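Local coordinates for protein DNA polymerase sliding clamp 2 (Thermococcus kodakarensis, PDB 3LX2) that probably serves as one subunit of a ring-shaped homotrimeric sliding clamp that encircles DNA and tethers the polymerase and other proteins to it during replication, at residues 3-8 with 56-61. Numbering follows the deposited sequence.
Sequences FEIVFD and MLFSKY
A classic beta bulge joins Val-6 to Ser-59 and Lys-60 at the edge of an antiparallel sheet. Val-6 N donates to Lys-60 O at 2.8 Å, 159° at the hydrogen. The return bond from Lys-60 N to Val-6 O is weak, at 3.4 Å. Ser-59 N also sits close to Val-6 O. The Val-6 and Lys-60 side chains run alongside each other, CG2 of Val-6 against CB of Lys-60.

Ile-5 and Tyr-61 point to the other face of the sheet. Ile-5 splits its branches between two rings. Ile-5 CG2 lies anti to the backbone N, as chi1 of -77° puts CG1 beside that N, and presses on Phe-58 CD1 at 3.3 Å. Ile-5 CD1 reaches Tyr-61 CE1 at 3.4 Å, and these two side chains lie side by side. Strand 3-7 is the first of the N-terminal PCNA domain, paired with 60-63 on one side and 88-93 on the other. Ile-36 of strand 35-41, in the neighbouring sheet, touches both Ile-5 and Phe-58, so the cluster belongs to the packing between sheets. Tyr-61 OH is hydrogen-bonded to Asn-32 O.

Phe-7 turns its edge toward the face of Phe-58 in an offset edge-to-face pair. The centroids are 5.5 Å apart and the planes meet at 60°. Leu-57 O lies at the edge of the Phe-7 ring, 3.4 Å from Phe-7 CE1. Where the strand ends, a water accepts from Asp-8 N and donates to Leu-57 O at 3.1 Å. It also bonds to Ser-59 OG. The Asp-8 carboxylate forms a salt bridge with Arg-235.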
ATOM      1  N   PHE A   3      -7.006   0.919 -38.725  1.00 50.04           N
ATOM      2  CA  PHE A   3      -8.148   0.650 -37.860  1.00 48.37           C
ATOM      3  C   PHE A   3      -8.399   1.693 -36.777  1.00 46.82           C
ATOM      4  O   PHE A   3      -7.538   2.494 -36.448  1.00 46.11           O
ATOM      5  CB  PHE A   3      -8.035  -0.754 -37.237  1.00 48.33           C
ATOM      6  CG  PHE A   3      -6.864  -0.918 -36.321  1.00 46.45           C
ATOM      7  CD1 PHE A   3      -6.915  -0.452 -35.006  1.00 45.00           C
ATOM      8  CD2 PHE A   3      -5.713  -1.539 -36.758  1.00 44.58           C
ATOM      9  CE1 PHE A   3      -5.821  -0.610 -34.138  1.00 41.44           C
ATOM     10  CE2 PHE A   3      -4.622  -1.722 -35.896  1.00 44.54           C
ATOM     11  CZ  PHE A   3      -4.684  -1.252 -34.579  1.00 43.17           C
ATOM     12  N   GLU A   4      -9.605   1.641 -36.246  1.00 45.57           N
ATOM     13  CA  GLU A   4     -10.000   2.394 -35.091  1.00 45.69           C
ATOM     14  C   GLU A   4     -10.937   1.505 -34.261  1.00 44.35           C
ATOM     15  O   GLU A   4     -12.032   1.191 -34.693  1.00 44.70           O
ATOM     16  CB  GLU A   4     -10.702   3.715 -35.476  1.00 45.56           C
ATOM     17  CG  GLU A   4     -11.158   4.452 -34.242  1.00 50.75           C
ATOM     18  CD  GLU A   4     -11.350   5.961 -34.415  1.00 58.53           C
ATOM     19  OE1 GLU A   4     -10.406   6.644 -34.886  1.00 58.48           O
ATOM     20  OE2 GLU A   4     -12.448   6.461 -34.014  1.00 63.85           O
ATOM     21  N   ILE A   5     -10.502   1.149 -33.061  1.00 42.48           N
ATOM     22  CA  ILE A   5     -11.233   0.287 -32.176  1.00 40.88           C
ATOM     23  C   ILE A   5     -11.383   1.004 -30.838  1.00 40.84           C
ATOM     24  O   ILE A   5     -10.426   1.612 -30.340  1.00 41.21           O
ATOM     25  CB  ILE A   5     -10.425  -1.034 -31.981  1.00 41.49           C
ATOM     26  CG1 ILE A   5     -10.597  -1.921 -33.212  1.00 41.10           C
ATOM     27  CG2 ILE A   5     -10.816  -1.785 -30.714  1.00 35.78           C
ATOM     28  CD1 ILE A   5      -9.547  -3.078 -33.315  1.00 44.09           C
ATOM     29  N   VAL A   6     -12.563   0.903 -30.246  1.00 39.35           N
ATOM     30  CA  VAL A   6     -12.850   1.578 -29.014  1.00 38.60           C
ATOM     31  C   VAL A   6     -13.401   0.565 -28.034  1.00 38.90           C
ATOM     32  O   VAL A   6     -14.412  -0.106 -28.342  1.00 38.18           O
ATOM     33  CB  VAL A   6     -13.926   2.664 -29.195  1.00 38.95           C
ATOM     34  CG1 VAL A   6     -14.127   3.354 -27.900  1.00 38.05           C
ATOM     35  CG2 VAL A   6     -13.549   3.699 -30.300  1.00 38.38           C
ATOM     36  N   PHE A   7     -12.743   0.440 -26.875  1.00 37.92           N
ATOM     37  CA  PHE A   7     -13.228  -0.436 -25.822  1.00 39.29           C
ATOM     38  C   PHE A   7     -13.644   0.427 -24.632  1.00 38.77           C
ATOM     39  O   PHE A   7     -12.959   1.354 -24.269  1.00 39.41           O
ATOM     40  CB  PHE A   7     -12.140  -1.487 -25.474  1.00 40.04           C
ATOM     41  CG  PHE A   7     -12.606  -2.605 -24.539  1.00 43.16           C
ATOM     42  CD1 PHE A   7     -13.554  -3.548 -24.943  1.00 49.92           C
ATOM     43  CD2 PHE A   7     -12.060  -2.736 -23.251  1.00 47.03           C
ATOM     44  CE1 PHE A   7     -13.973  -4.625 -24.055  1.00 51.33           C
ATOM     45  CE2 PHE A   7     -12.446  -3.798 -22.364  1.00 48.94           C
ATOM     46  CZ  PHE A   7     -13.403  -4.746 -22.767  1.00 50.08           C
ATOM     47  N   ASP A   8     -14.760   0.146 -23.998  1.00 39.81           N
ATOM     48  CA  ASP A   8     -15.237   1.096 -22.978  1.00 41.48           C
ATOM     49  C   ASP A   8     -14.631   0.943 -21.589  1.00 41.38           C
ATOM     50  O   ASP A   8     -15.068   1.609 -20.637  1.00 43.00           O
ATOM     51  CB  ASP A   8     -16.755   1.100 -22.882  1.00 41.80           C
ATOM     52  CG  ASP A   8     -17.280  -0.214 -22.448  1.00 44.77           C
ATOM     53  OD1 ASP A   8     -16.465  -1.034 -21.974  1.00 47.53           O
ATOM     54  OD2 ASP A   8     -18.500  -0.426 -22.551  1.00 48.49           O
ATOM     55  N   MET A  56     -17.763  -7.719 -31.434  1.00 41.48           N
ATOM     56  CA  MET A  56     -18.935  -7.349 -30.590  1.00 42.30           C
ATOM     57  C   MET A  56     -18.586  -6.829 -29.154  1.00 43.25           C
ATOM     58  O   MET A  56     -19.413  -6.171 -28.504  1.00 42.63           O
ATOM     59  CB  MET A  56     -19.976  -8.484 -30.509  1.00 40.86           C
ATOM     60  CG  MET A  56     -19.673  -9.550 -29.478  1.00 42.26           C
ATOM     61  SD  MET A  56     -21.046 -10.755 -29.255  1.00 50.13           S
ATOM     62  CE  MET A  56     -20.920 -11.441 -30.934  1.00 47.17           C
ATOM     63  N   LEU A  57     -17.368  -7.127 -28.673  1.00 43.96           N
ATOM     64  CA  LEU A  57     -16.919  -6.700 -27.332  1.00 43.65           C
ATOM     65  C   LEU A  57     -16.629  -5.211 -27.233  1.00 42.62           C
ATOM     66  O   LEU A  57     -16.599  -4.632 -26.142  1.00 42.55           O
ATOM     67  CB  LEU A  57     -15.657  -7.507 -26.947  1.00 45.20           C
ATOM     68  CG  LEU A  57     -15.907  -8.870 -26.319  1.00 44.94           C
ATOM     69  CD1 LEU A  57     -14.596  -9.561 -26.215  1.00 49.78           C
ATOM     70  CD2 LEU A  57     -16.476  -8.606 -24.948  1.00 48.34           C
ATOM     71  N   PHE A  58     -16.446  -4.590 -28.382  1.00 42.39           N
ATOM     72  CA  PHE A  58     -15.933  -3.223 -28.484  1.00 42.78           C
ATOM     73  C   PHE A  58     -17.040  -2.189 -28.756  1.00 43.20           C
ATOM     74  O   PHE A  58     -17.874  -2.470 -29.588  1.00 44.25           O
ATOM     75  CB  PHE A  58     -14.851  -3.208 -29.594  1.00 42.03           C
ATOM     76  CG  PHE A  58     -13.669  -4.095 -29.283  1.00 40.46           C
ATOM     77  CD1 PHE A  58     -12.572  -3.596 -28.581  1.00 40.70           C
ATOM     78  CD2 PHE A  58     -13.672  -5.454 -29.630  1.00 39.22           C
ATOM     79  CE1 PHE A  58     -11.451  -4.446 -28.265  1.00 39.08           C
ATOM     80  CE2 PHE A  58     -12.566  -6.310 -29.314  1.00 40.48           C
ATOM     81  CZ  PHE A  58     -11.462  -5.798 -28.618  1.00 37.38           C
ATOM     82  N   SER A  59     -17.064  -1.022 -28.079  1.00 42.65           N
ATOM     83  CA  SER A  59     -18.058   0.019 -28.419  1.00 42.59           C
ATOM     84  C   SER A  59     -18.067   0.425 -29.896  1.00 43.07           C
ATOM     85  O   SER A  59     -19.131   0.577 -30.477  1.00 42.70           O
ATOM     86  CB  SER A  59     -17.880   1.289 -27.626  1.00 41.46           C
ATOM     87  OG  SER A  59     -17.425   1.030 -26.342  1.00 44.24           O
ATOM     88  N   LYS A  60     -16.901   0.665 -30.472  1.00 43.43           N
ATOM     89  CA  LYS A  60     -16.777   0.928 -31.916  1.00 44.47           C
ATOM     90  C   LYS A  60     -15.689   0.011 -32.433  1.00 44.25           C
ATOM     91  O   LYS A  60     -14.656  -0.154 -31.853  1.00 45.40           O
ATOM     92  CB  LYS A  60     -16.418   2.389 -32.258  1.00 44.79           C
ATOM     93  CG  LYS A  60     -17.360   3.477 -31.690  1.00 44.88           C
ATOM     94  CD  LYS A  60     -18.371   3.989 -32.706  1.00 44.94           C
ATOM     95  CE  LYS A  60     -19.811   4.132 -32.106  1.00 46.60           C
ATOM     96  NZ  LYS A  60     -20.908   4.718 -33.066  1.00 48.71           N
ATOM     97  N   TYR A  61     -15.935  -0.639 -33.529  1.00 45.01           N
ATOM     98  CA  TYR A  61     -14.947  -1.502 -34.021  1.00 44.49           C
ATOM     99  C   TYR A  61     -14.967  -1.208 -35.468  1.00 44.99           C
ATOM    100  O   TYR A  61     -16.034  -1.245 -36.063  1.00 44.38           O
ATOM    101  CB  TYR A  61     -15.372  -2.937 -33.806  1.00 43.72           C
ATOM    102  CG  TYR A  61     -14.239  -3.874 -34.098  1.00 43.13           C
ATOM    103  CD1 TYR A  61     -13.341  -4.213 -33.089  1.00 42.09           C
ATOM    104  CD2 TYR A  61     -14.051  -4.428 -35.380  1.00 40.07           C
ATOM    105  CE1 TYR A  61     -12.291  -5.074 -33.328  1.00 43.19           C
ATOM    106  CE2 TYR A  61     -13.006  -5.288 -35.628  1.00 38.93           C
ATOM    107  CZ  TYR A  61     -12.122  -5.606 -34.591  1.00 42.60           C
ATOM    108  OH  TYR A  61     -11.049  -6.449 -34.770  1.00 45.89           O
TER
HETATM  109  O   HOH W   1     -16.169  -1.720 -25.129  1.00 51.96           O